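ADP/ATP-dependent NAD(P)H-hydrate dehydratase (Bacillus subtilis, PDB 3RPZ) catalyses the ADP/ATP-dependent dehydration of hydrated NADH and NADPH, returning these damaged cofactors to their usable form. Local coordinates at residues G52-G57 with P78-W83; Q192-I195 with D201-L204; I102-G107 with Q115-H120. All coordinates share one frame; numbering follows the deposited sequence.

Contact 1: residues G52-G57 with P78-W83; sequences GAMRSG and PEATYW. With NPW (beta-6-hydroxy-1,4,5,6-tetrahydronicotinamide adenine dinucleotide phosphate), chain D.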
loop_
_atom_site.group_PDB
_atom_site.type_symbol
_atom_site.label_atom_id
_atom_site.label_comp_id
_atom_site.label_asym_id
_atom_site.label_seq_id
_atom_site.Cartn_x
_atom_site.Cartn_y
_atom_site.Cartn_z
ATOM N N GLY A 52 0.496 -14.000 6.664
ATOM C CA GLY A 52 0.064 -14.868 7.743
ATOM C C GLY A 52 1.220 -15.409 8.547
ATOM O O GLY A 52 1.161 -15.489 9.777
ATOM N N ALA A 53 2.294 -15.794 7.885
ATOM C CA ALA A 53 3.455 -16.381 8.538
ATOM C C ALA A 53 4.185 -15.344 9.402
ATOM O O ALA A 53 4.489 -15.631 10.563
ATOM C CB ALA A 53 4.363 -17.044 7.496
ATOM N N MET A 54 4.496 -14.197 8.812
ATOM C CA MET A 54 5.281 -13.226 9.565
ATOM C C MET A 54 4.502 -12.632 10.707
ATOM O O MET A 54 5.097 -12.235 11.713
ATOM C CB MET A 54 5.903 -12.169 8.664
ATOM C CG MET A 54 6.805 -12.764 7.612
ATOM S SD MET A 54 8.107 -11.624 7.063
ATOM C CE MET A 54 9.139 -11.742 8.460
ATOM N N ARG A 55 3.174 -12.563 10.588
ATOM C CA ARG A 55 2.333 -12.145 11.702
ATOM C C ARG A 55 2.279 -13.158 12.819
ATOM O O ARG A 55 1.833 -12.820 13.917
ATOM C CB ARG A 55 0.910 -11.921 11.189
ATOM C CG ARG A 55 0.665 -10.598 10.510
ATOM C CD ARG A 55 0.680 -9.441 11.476
ATOM N NE ARG A 55 0.227 -8.227 10.884
ATOM C CZ ARG A 55 0.544 -7.011 11.290
ATOM N NH1 ARG A 55 1.372 -6.807 12.259
ATOM N NH2 ARG A 55 -0.002 -5.976 10.668
ATOM N N SER A 56 2.663 -14.406 12.582
ATOM C CA SER A 56 2.414 -15.505 13.484
ATOM C C SER A 56 3.592 -15.988 14.274
ATOM O O SER A 56 3.686 -17.151 14.658
ATOM C CB SER A 56 1.699 -16.632 12.771
ATOM O OG SER A 56 0.401 -16.175 12.361
ATOM N N GLY A 57 4.548 -15.103 14.560
ATOM C CA GLY A 57 5.527 -15.361 15.604
ATOM C C GLY A 57 6.846 -16.034 15.218
ATOM O O GLY A 57 7.616 -16.382 16.100
ATOM N N PRO A 78 7.717 -6.056 3.509
ATOM C CA PRO A 78 9.130 -5.823 3.283
ATOM C C PRO A 78 10.022 -6.646 4.206
ATOM O O PRO A 78 11.240 -6.679 3.975
ATOM C CB PRO A 78 9.282 -4.290 3.508
ATOM C CG PRO A 78 8.145 -3.957 4.409
ATOM C CD PRO A 78 7.025 -4.804 3.942
ATOM N N GLU A 79 9.472 -7.293 5.225
ATOM C CA GLU A 79 10.246 -8.005 6.203
ATOM C C GLU A 79 10.742 -9.372 5.735
ATOM O O GLU A 79 11.660 -9.920 6.328
ATOM C CB GLU A 79 9.453 -8.158 7.501
ATOM C CG GLU A 79 9.072 -6.804 8.158
ATOM C CD GLU A 79 7.902 -6.066 7.536
ATOM O OE1 GLU A 79 7.146 -6.623 6.707
ATOM O OE2 GLU A 79 7.693 -4.913 7.986
ATOM N N ALA A 80 10.168 -9.915 4.682
ATOM C CA ALA A 80 10.569 -11.179 4.128
ATOM C C ALA A 80 11.745 -11.025 3.199
ATOM O O ALA A 80 11.914 -9.958 2.582
ATOM C CB ALA A 80 9.411 -11.802 3.340
ATOM N N THR A 81 12.579 -12.064 3.096
ATOM C CA THR A 81 13.616 -12.171 2.093
ATOM C C THR A 81 13.275 -13.326 1.133
ATOM O O THR A 81 12.242 -13.985 1.322
ATOM C CB THR A 81 15.003 -12.346 2.664
ATOM O OG1 THR A 81 15.066 -13.634 3.313
ATOM C CG2 THR A 81 15.360 -11.187 3.630
ATOM N N TYR A 82 14.095 -13.534 0.111
ATOM C CA TYR A 82 13.691 -14.385 -1.025
ATOM C C TYR A 82 14.735 -15.427 -1.390
ATOM O O TYR A 82 15.923 -15.179 -1.309
ATOM C CB TYR A 82 13.342 -13.505 -2.240
ATOM C CG TYR A 82 12.234 -12.605 -1.908
ATOM C CD1 TYR A 82 10.906 -13.032 -1.929
ATOM C CD2 TYR A 82 12.499 -11.339 -1.435
ATOM C CE1 TYR A 82 9.870 -12.219 -1.467
ATOM C CE2 TYR A 82 11.470 -10.530 -0.941
ATOM C CZ TYR A 82 10.170 -10.981 -0.980
ATOM O OH TYR A 82 9.119 -10.255 -0.472
ATOM N N TRP A 83 14.213 -16.552 -1.834
ATOM C CA TRP A 83 14.959 -17.579 -2.525
ATOM C C TRP A 83 14.383 -17.558 -3.942
ATOM O O TRP A 83 13.251 -17.970 -4.189
ATOM C CB TRP A 83 14.785 -18.930 -1.858
ATOM C CG TRP A 83 15.562 -20.046 -2.552
ATOM C CD1 TRP A 83 16.636 -19.898 -3.376
ATOM C CD2 TRP A 83 15.310 -21.429 -2.436
ATOM N NE1 TRP A 83 17.090 -21.146 -3.779
ATOM C CE2 TRP A 83 16.292 -22.097 -3.199
ATOM C CE3 TRP A 83 14.387 -22.181 -1.717
ATOM C CZ2 TRP A 83 16.316 -23.485 -3.305
ATOM C CZ3 TRP A 83 14.436 -23.582 -1.811
ATOM C CH2 TRP A 83 15.397 -24.194 -2.600
HETATM P P NPW D . 21.571 -18.114 16.416
HETATM O O1 NPW D . 21.927 -18.887 15.166
HETATM O O2 NPW D . 20.153 -17.668 16.567
HETATM O O3 NPW D . 22.089 -18.751 17.718
HETATM P PA NPW D . 22.999 -13.149 10.254
HETATM P PB NPW D . 20.718 -11.422 9.725
HETATM C C1A NPW D . 23.186 -14.615 15.768
HETATM C C1B NPW D . 19.430 -8.709 6.097
HETATM N N1C NPW D . 18.030 -8.697 6.447
HETATM N N1D NPW D . 22.006 -13.353 20.575
HETATM C C2A NPW D . 22.357 -15.824 15.340
HETATM O O2A NPW D . 22.483 -16.779 16.373
HETATM C C2B NPW D . 20.336 -7.906 7.037
HETATM O O2B NPW D . 20.228 -6.519 6.838
HETATM C C2C NPW D . 17.066 -8.404 5.616
HETATM C C2D NPW D . 22.696 -14.399 20.097
HETATM C C3A NPW D . 23.027 -16.237 14.041
HETATM O O3A NPW D . 24.229 -17.008 14.253
HETATM C C3B NPW D . 21.692 -8.494 6.597
HETATM O O3B NPW D . 22.099 -7.797 5.412
HETATM C C3C NPW D . 15.767 -8.456 5.677
HETATM N N3D NPW D . 22.982 -14.695 18.818
HETATM C C4B NPW D . 21.328 -9.949 6.268
HETATM O O4B NPW D . 19.878 -10.050 6.169
HETATM C C4C NPW D . 15.197 -9.024 6.972
HETATM C C4D NPW D . 22.504 -13.756 17.992
HETATM O O4D NPW D . 23.540 -13.984 14.534
HETATM C C4E NPW D . 23.404 -14.887 13.463
HETATM C C5A NPW D . 21.733 -12.627 18.383
HETATM C C5B NPW D . 21.799 -10.945 7.331
HETATM O O5B NPW D . 21.452 -10.483 8.638
HETATM C C5C NPW D . 16.250 -9.881 7.652
HETATM C C5E NPW D . 22.325 -14.324 12.536
HETATM O O5E NPW D . 22.875 -13.214 11.836
HETATM C C6C NPW D . 17.591 -9.112 7.815
HETATM O O6C NPW D . 17.484 -7.965 8.654
HETATM C C6D NPW D . 21.467 -12.407 19.775
HETATM N N6D NPW D . 20.784 -11.399 20.294
HETATM N N7A NPW D . 21.310 -11.859 17.316
HETATM C C7C NPW D . 14.891 -7.947 4.662
HETATM N N7C NPW D . 13.583 -8.016 4.857
HETATM O O7C NPW D . 15.365 -7.493 3.588
HETATM C C8A NPW D . 21.823 -12.538 16.219
HETATM N N9A NPW D . 22.546 -13.672 16.681
HETATM O OA1 NPW D . 23.317 -14.458 9.661
HETATM O OA2 NPW D . 23.916 -12.036 10.147
HETATM O OA3 NPW D . 21.518 -12.804 9.730
HETATM O OB1 NPW D . 20.811 -10.682 10.983
HETATM O OB2 NPW D . 19.364 -11.829 9.235
#
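In the ribokinase-like fold of this dehydratase, M54 of helix 44-54 reaches E79 and A80 of segment 78-83, which lies on strand 81-84, outermost in this chain's sheet; backbone bonds from Y82 go on to the second subunit. The helix packs here against this segment, and the touching residues are all buried. The sulfur does most of the work: M54 SD rests on the peptide joining the two residues, 3.6 Å from A80 N and 3.7 Å from E79 C, and also touches A80 CB at 3.9 Å. CG stands anti to the carbonyl carbon (chi1 -59°), and a bend about the CG-SD bond (chi3 75°) brings M54 CE to 3.7 Å from E79 CB. An alanine here lacks the sulfur and terminal methyl and would probably open a gap against the E79-A80 peptide and the CB of A80. L61 and L77 flank M54 from the same chain, and L263 of the second subunit packs on it as well. The carboxylate of E79 is taken up elsewhere, OE2 accepting a hydrogen bond from the backbone N of H265 of that subunit. The segment's other side meets the hydrated cofactor, NPW, held between the two subunits. Its carboxamide N7C donates to P78 O at 2.8 Å with an N-H...O angle of 141°, while T81 CG2 lies 3.4 Å from NPW C7C.

Contact 2: residues Q192-I195 with D201-L204; sequences QTVI and DCWL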
loop_
_atom_site.group_PDB
_atom_site.type_symbol
_atom_site.label_atom_id
_atom_site.label_comp_id
_atom_site.label_asym_id
_atom_site.label_seq_id
_atom_site.Cartn_x
_atom_site.Cartn_y
_atom_site.Cartn_z
ATOM N N GLN A 192 -16.559 -25.899 11.076
ATOM C CA GLN A 192 -16.076 -26.882 12.026
ATOM C C GLN A 192 -14.933 -27.668 11.442
ATOM O O GLN A 192 -15.035 -28.883 11.222
ATOM C CB GLN A 192 -17.201 -27.780 12.556
ATOM C CG GLN A 192 -18.278 -26.971 13.253
ATOM C CD GLN A 192 -19.249 -27.820 14.037
ATOM O OE1 GLN A 192 -19.502 -28.974 13.711
ATOM N NE2 GLN A 192 -19.828 -27.231 15.038
ATOM N N THR A 193 -13.854 -26.958 11.146
ATOM C CA THR A 193 -12.645 -27.585 10.648
ATOM C C THR A 193 -12.248 -28.733 11.576
ATOM O O THR A 193 -12.257 -28.581 12.811
ATOM C CB THR A 193 -11.513 -26.546 10.513
ATOM O OG1 THR A 193 -11.796 -25.702 9.373
ATOM C CG2 THR A 193 -10.118 -27.212 10.286
ATOM N N VAL A 194 -11.850 -29.841 10.987
ATOM C CA VAL A 194 -11.353 -31.002 11.741
ATOM C C VAL A 194 -9.842 -30.994 11.750
ATOM O O VAL A 194 -9.219 -30.783 10.679
ATOM C CB VAL A 194 -11.804 -32.355 11.136
ATOM C CG1 VAL A 194 -11.365 -33.530 12.035
ATOM C CG2 VAL A 194 -13.293 -32.388 10.940
ATOM N N ILE A 195 -9.215 -31.098 12.918
ATOM C CA ILE A 195 -7.771 -31.245 13.018
ATOM C C ILE A 195 -7.494 -32.647 13.518
ATOM O O ILE A 195 -7.705 -32.952 14.698
ATOM C CB ILE A 195 -7.133 -30.198 13.952
ATOM C CG1 ILE A 195 -7.547 -28.766 13.588
ATOM C CG2 ILE A 195 -5.569 -30.341 13.909
ATOM C CD1 ILE A 195 -8.826 -28.246 14.256
ATOM N N ASP A 201 -5.371 -38.453 17.983
ATOM C CA ASP A 201 -5.990 -37.281 18.598
ATOM C C ASP A 201 -6.769 -36.564 17.506
ATOM O O ASP A 201 -6.348 -36.528 16.353
ATOM C CB ASP A 201 -4.947 -36.336 19.179
ATOM C CG ASP A 201 -4.365 -36.771 20.489
ATOM O OD1 ASP A 201 -4.721 -37.848 20.978
ATOM O OD2 ASP A 201 -3.505 -35.956 20.961
ATOM N N CYS A 202 -7.913 -35.985 17.843
ATOM C CA CYS A 202 -8.677 -35.220 16.886
ATOM C C CYS A 202 -9.488 -34.167 17.610
ATOM O O CYS A 202 -9.989 -34.390 18.725
ATOM C CB CYS A 202 -9.556 -36.153 16.115
ATOM S SG CYS A 202 -10.400 -35.529 14.678
ATOM N N TRP A 203 -9.597 -33.007 16.971
ATOM C CA TRP A 203 -10.310 -31.846 17.501
ATOM C C TRP A 203 -11.144 -31.219 16.406
ATOM O O TRP A 203 -10.883 -31.397 15.218
ATOM C CB TRP A 203 -9.335 -30.809 18.050
ATOM C CG TRP A 203 -8.453 -31.295 19.143
ATOM C CD1 TRP A 203 -7.251 -31.997 19.019
ATOM C CD2 TRP A 203 -8.663 -31.137 20.543
ATOM N NE1 TRP A 203 -6.726 -32.239 20.248
ATOM C CE2 TRP A 203 -7.560 -31.731 21.205
ATOM C CE3 TRP A 203 -9.666 -30.555 21.303
ATOM C CZ2 TRP A 203 -7.441 -31.737 22.576
ATOM C CZ3 TRP A 203 -9.530 -30.542 22.683
ATOM C CH2 TRP A 203 -8.449 -31.158 23.295
ATOM N N LEU A 204 -12.172 -30.479 16.827
ATOM C CA LEU A 204 -12.950 -29.592 15.949
ATOM C C LEU A 204 -12.618 -28.162 16.310
ATOM O O LEU A 204 -12.464 -27.828 17.480
ATOM C CB LEU A 204 -14.446 -29.813 16.093
ATOM C CG LEU A 204 -14.976 -31.202 15.772
ATOM C CD1 LEU A 204 -16.518 -31.210 15.886
ATOM C CD2 LEU A 204 -14.549 -31.691 14.382
#
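I195 and W203 face each other as the hydrogen-bonded antiparallel pair of the beta hairpin formed by strands 194-196 and 202-204, the last two strands of the mixed sheet. Their backbones are satisfied reciprocally. I195 N donates to W203 O at 2.9 Å, nearly straight at 168°; W203 N returns a bond to I195 O at 3.0 Å and 158°. In both, the donor is tilted from the carbonyl plane. Each acceptor also receives a CA-H...O contact: V194 CA approaches W203 O at 3.5 Å, and C202 CA lies 3.3 Å from I195 O. T193 O has a similar contact with L204 CA at 3.4 Å, beside the non-hydrogen-bonded pair V194-L204, and T193 also pairs through its backbone with N205. The outward backbone groups find mates beyond the hairpin: V194 pairs with L188 of the neighbouring strand, L204 with P7 and W9 of the N-terminal segment, and Q192 O accepts from R171 NH2. Two side-chain polar atoms have partners of their own: T193 OG1 bonds with G190 O beside the bound AMP that T193 touches, and D201 OD2 forms a salt bridge with K236. The two sheet faces differ in what lies over them. I195 and W203 turn to the face packed by helix 235-256, where the indole ring, with I195 O at its edge, stacks edge-to-face with W9 and H13. V194 and L204 project side by side from the other face, where helix 171-182 packs on V194 and C202. With V194 CG1 anti to the backbone N (chi1 -175°), CG2 meets L204 CD2 at 3.7 Å and CG1 meets C202 SG at 3.5 Å.

Contact 3: residues I102-G107 with Q115-H120; sequences IAIGPG and QQAVDH. With NPW (beta-6-hydroxy-1,4,5,6-tetrahydronicotinamide adenine dinucleotide phosphate), chain B.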
loop_
_atom_site.group_PDB
_atom_site.type_symbol
_atom_site.label_atom_id
_atom_site.label_comp_id
_atom_site.label_asym_id
_atom_site.label_seq_id
_atom_site.Cartn_x
_atom_site.Cartn_y
_atom_site.Cartn_z
ATOM N N ILE A 102 8.623 -25.450 7.119
ATOM C CA ILE A 102 8.492 -25.188 5.679
ATOM C C ILE A 102 7.026 -25.359 5.295
ATOM O O ILE A 102 6.403 -26.347 5.726
ATOM C CB ILE A 102 9.355 -26.155 4.848
ATOM C CG1 ILE A 102 10.815 -26.043 5.277
ATOM C CG2 ILE A 102 9.150 -25.924 3.335
ATOM C CD1 ILE A 102 11.746 -27.081 4.626
ATOM N N ALA A 103 6.490 -24.477 4.466
ATOM C CA ALA A 103 5.200 -24.673 3.830
ATOM C C ALA A 103 5.358 -24.610 2.340
ATOM O O ALA A 103 6.100 -23.784 1.824
ATOM C CB ALA A 103 4.193 -23.615 4.284
ATOM N N ILE A 104 4.602 -25.456 1.638
ATOM C CA ILE A 104 4.611 -25.487 0.177
ATOM C C ILE A 104 3.185 -25.614 -0.351
ATOM O O ILE A 104 2.379 -26.340 0.217
ATOM C CB ILE A 104 5.511 -26.627 -0.394
ATOM C CG1 ILE A 104 5.542 -26.621 -1.922
ATOM C CG2 ILE A 104 5.158 -27.918 0.109
ATOM C CD1 ILE A 104 6.766 -27.311 -2.644
ATOM N N GLY A 105 2.847 -24.858 -1.396
ATOM C CA GLY A 105 1.657 -25.121 -2.185
ATOM C C GLY A 105 0.756 -23.975 -2.579
ATOM O O GLY A 105 0.151 -24.056 -3.636
ATOM N N PRO A 106 0.535 -22.985 -1.674
ATOM C CA PRO A 106 -0.423 -21.933 -2.050
ATOM C C PRO A 106 -0.080 -21.254 -3.352
ATOM O O PRO A 106 1.043 -20.819 -3.521
ATOM C CB PRO A 106 -0.439 -21.018 -0.839
ATOM C CG PRO A 106 -0.009 -21.882 0.320
ATOM C CD PRO A 106 1.016 -22.817 -0.296
ATOM N N GLY A 107 -1.018 -21.194 -4.283
ATOM C CA GLY A 107 -0.760 -20.592 -5.598
ATOM C C GLY A 107 0.227 -21.274 -6.484
ATOM O O GLY A 107 0.715 -20.698 -7.440
ATOM N N GLN A 115 5.447 -31.826 -6.881
ATOM C CA GLN A 115 5.690 -33.007 -6.088
ATOM C C GLN A 115 7.140 -33.371 -5.878
ATOM O O GLN A 115 7.502 -33.868 -4.839
ATOM C CB GLN A 115 4.922 -34.208 -6.619
ATOM C CG GLN A 115 3.393 -34.065 -6.528
ATOM C CD GLN A 115 2.984 -33.940 -5.112
ATOM O OE1 GLN A 115 3.301 -34.824 -4.316
ATOM N NE2 GLN A 115 2.276 -32.849 -4.756
ATOM N N GLN A 116 7.973 -33.105 -6.875
ATOM C CA GLN A 116 9.399 -33.271 -6.710
ATOM C C GLN A 116 9.950 -32.366 -5.646
ATOM O O GLN A 116 10.801 -32.791 -4.870
ATOM C CB GLN A 116 10.098 -33.062 -8.041
ATOM C CG GLN A 116 9.813 -34.116 -9.026
ATOM C CD GLN A 116 10.561 -35.415 -8.758
ATOM O OE1 GLN A 116 9.978 -36.441 -8.322
ATOM N NE2 GLN A 116 11.864 -35.397 -9.074
ATOM N N ALA A 117 9.488 -31.126 -5.639
ATOM C CA ALA A 117 9.881 -30.178 -4.572
ATOM C C ALA A 117 9.428 -30.690 -3.181
ATOM O O ALA A 117 10.201 -30.639 -2.232
ATOM C CB ALA A 117 9.353 -28.766 -4.849
ATOM N N VAL A 118 8.203 -31.206 -3.106
ATOM C CA VAL A 118 7.702 -31.795 -1.840
ATOM C C VAL A 118 8.639 -32.910 -1.372
ATOM O O VAL A 118 9.092 -32.952 -0.207
ATOM C CB VAL A 118 6.275 -32.325 -2.033
ATOM C CG1 VAL A 118 5.891 -33.188 -0.814
ATOM C CG2 VAL A 118 5.263 -31.193 -2.275
ATOM N N ASP A 119 9.031 -33.791 -2.306
ATOM C CA ASP A 119 9.876 -34.907 -1.925
ATOM C C ASP A 119 11.212 -34.409 -1.374
ATOM O O ASP A 119 11.704 -34.942 -0.409
ATOM C CB ASP A 119 10.092 -35.827 -3.103
ATOM C CG ASP A 119 8.873 -36.654 -3.470
ATOM O OD1 ASP A 119 7.931 -36.719 -2.678
ATOM O OD2 ASP A 119 8.896 -37.219 -4.563
ATOM N N HIS A 120 11.797 -33.380 -1.974
ATOM C CA HIS A 120 13.030 -32.826 -1.449
ATOM C C HIS A 120 12.860 -32.149 -0.089
ATOM O O HIS A 120 13.696 -32.339 0.779
ATOM C CB HIS A 120 13.689 -31.890 -2.477
ATOM C CG HIS A 120 14.258 -32.620 -3.627
ATOM N ND1 HIS A 120 15.284 -33.529 -3.481
ATOM C CD2 HIS A 120 13.998 -32.550 -4.952
ATOM C CE1 HIS A 120 15.603 -34.022 -4.666
ATOM N NE2 HIS A 120 14.816 -33.479 -5.571
HETATM P P NPW B . -17.898 -26.675 -5.570
HETATM O O1 NPW B . -17.482 -26.695 -7.023
HETATM O O2 NPW B . -18.069 -25.339 -4.922
HETATM O O3 NPW B . -19.084 -27.600 -5.243
HETATM P PA NPW B . -9.933 -25.857 -6.305
HETATM P PB NPW B . -8.991 -23.409 -5.046
HETATM C C1A NPW B . -14.642 -27.779 -3.712
HETATM C C1B NPW B . -5.004 -20.915 -5.298
HETATM N N1C NPW B . -5.602 -19.686 -4.836
HETATM N N1D NPW B . -17.365 -28.000 0.604
HETATM C C2A NPW B . -15.394 -26.945 -4.748
HETATM O O2A NPW B . -16.718 -27.439 -4.771
HETATM C C2B NPW B . -4.858 -22.002 -4.227
HETATM O O2B NPW B . -3.802 -21.745 -3.335
HETATM C C2C NPW B . -5.088 -18.500 -5.027
HETATM C C2D NPW B . -17.572 -28.587 -0.584
HETATM C C3A NPW B . -14.615 -27.225 -6.022
HETATM O O3A NPW B . -14.971 -28.485 -6.628
HETATM C C3B NPW B . -4.604 -23.203 -5.161
HETATM O O3B NPW B . -3.213 -23.190 -5.511
HETATM C C3C NPW B . -5.506 -17.285 -4.821
HETATM N N3D NPW B . -16.828 -28.498 -1.700
HETATM C C4B NPW B . -5.469 -22.859 -6.382
HETATM O O4B NPW B . -5.851 -21.455 -6.294
HETATM C C4C NPW B . -6.926 -17.167 -4.278
HETATM C C4D NPW B . -15.749 -27.732 -1.494
HETATM O O4D NPW B . -13.277 -27.705 -4.134
HETATM C C4E NPW B . -13.200 -27.318 -5.485
HETATM C C5A NPW B . -15.447 -27.037 -0.292
HETATM C C5B NPW B . -6.750 -23.693 -6.469
HETATM O O5B NPW B . -7.417 -23.720 -5.205
HETATM C C5C NPW B . -7.698 -18.431 -4.611
HETATM C C5E NPW B . -12.467 -25.976 -5.527
HETATM O O5E NPW B . -11.087 -26.215 -5.275
HETATM C C6C NPW B . -6.933 -19.704 -4.154
HETATM O O6C NPW B . -6.748 -19.773 -2.743
HETATM C C6D NPW B . -16.314 -27.183 0.841
HETATM N N6D NPW B . -16.159 -26.619 2.028
HETATM N N7A NPW B . -14.306 -26.264 -0.380
HETATM C C7C NPW B . -4.697 -16.114 -4.993
HETATM N N7C NPW B . -5.220 -14.931 -4.707
HETATM O O7C NPW B . -3.531 -16.214 -5.454
HETATM C C8A NPW B . -13.888 -26.472 -1.688
HETATM N N9A NPW B . -14.788 -27.376 -2.316
HETATM O OA1 NPW B . -10.340 -26.074 -7.702
HETATM O OA2 NPW B . -8.859 -26.622 -5.711
HETATM O OA3 NPW B . -9.729 -24.267 -6.172
HETATM O OB1 NPW B . -9.318 -23.821 -3.681
HETATM O OB2 NPW B . -9.291 -22.002 -5.458
#
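Apolar contact between I104 and the A117-V118 turn of helix 112-121 joins the two segments. The longer branch of I104 does most of the touching: CD1 comes within 3.7 Å of A117 CB. CG1 anti to the backbone N (chi1 -178°), with the branch extended beyond it, carries CD1 out to the helix. The short branch, I104 CG2, meets V118 CG2 more loosely at 4.1 Å, the two side chains passing at a slant. L36 and L130, on the strands flanking 101-104, also touch I104, and L130 packs on V118 too. This is strand-to-helix packing inside a beta-alpha-beta unit, strand 101-104 leading through helix 112-121 to the parallel strand 128-130. Hydrogen bonds hold the helix itself and tie it to R138: D119 N donates to Q115 O at 3.0 Å within it, and R138 NH1 forms a salt bridge with D119 OD1 and donates a hydrogen bond to Q115 OE1. Beyond the strand, the G105-P106-G107 turn belongs to the pocket of the hydrated cofactor, NPW. G105 has backbone angles at which a CB would collide with the carbonyl O of I104. G107 has a positive phi (66°), which favours glycine. G107 N holds the ribose next to the tetrahydronicotinamide mainly through NPW O2B, at 3.0 Å with a fairly straight N-H...O angle of 161°; a weak, more bent second bond runs from G107 N to NPW O3B at 3.2 Å.

Overall arrangement
All three contacts reach one mixed sheet. Contacts 1 and 2 involve the outermost strands of the sheet within this chain, on opposite sides of the chain's centre and about 27 Å apart between centres; contact 3 lies further in, its centre about 17 Å from contact 1 and 24 Å from contact 2. None touches another. NPW sites that span subunits relate contacts 1 and 3: the NPW held by G107 in contact 3 is also bonded to P78 O of the third subunit, whose counterpart in this chain, in contact 1, accepts from another NPW that also bonds to the second subunit. Contact 2 lies by the AMP pocket, with the T193 side chain about 3 Å from AMP and about 9 Å from an NPW.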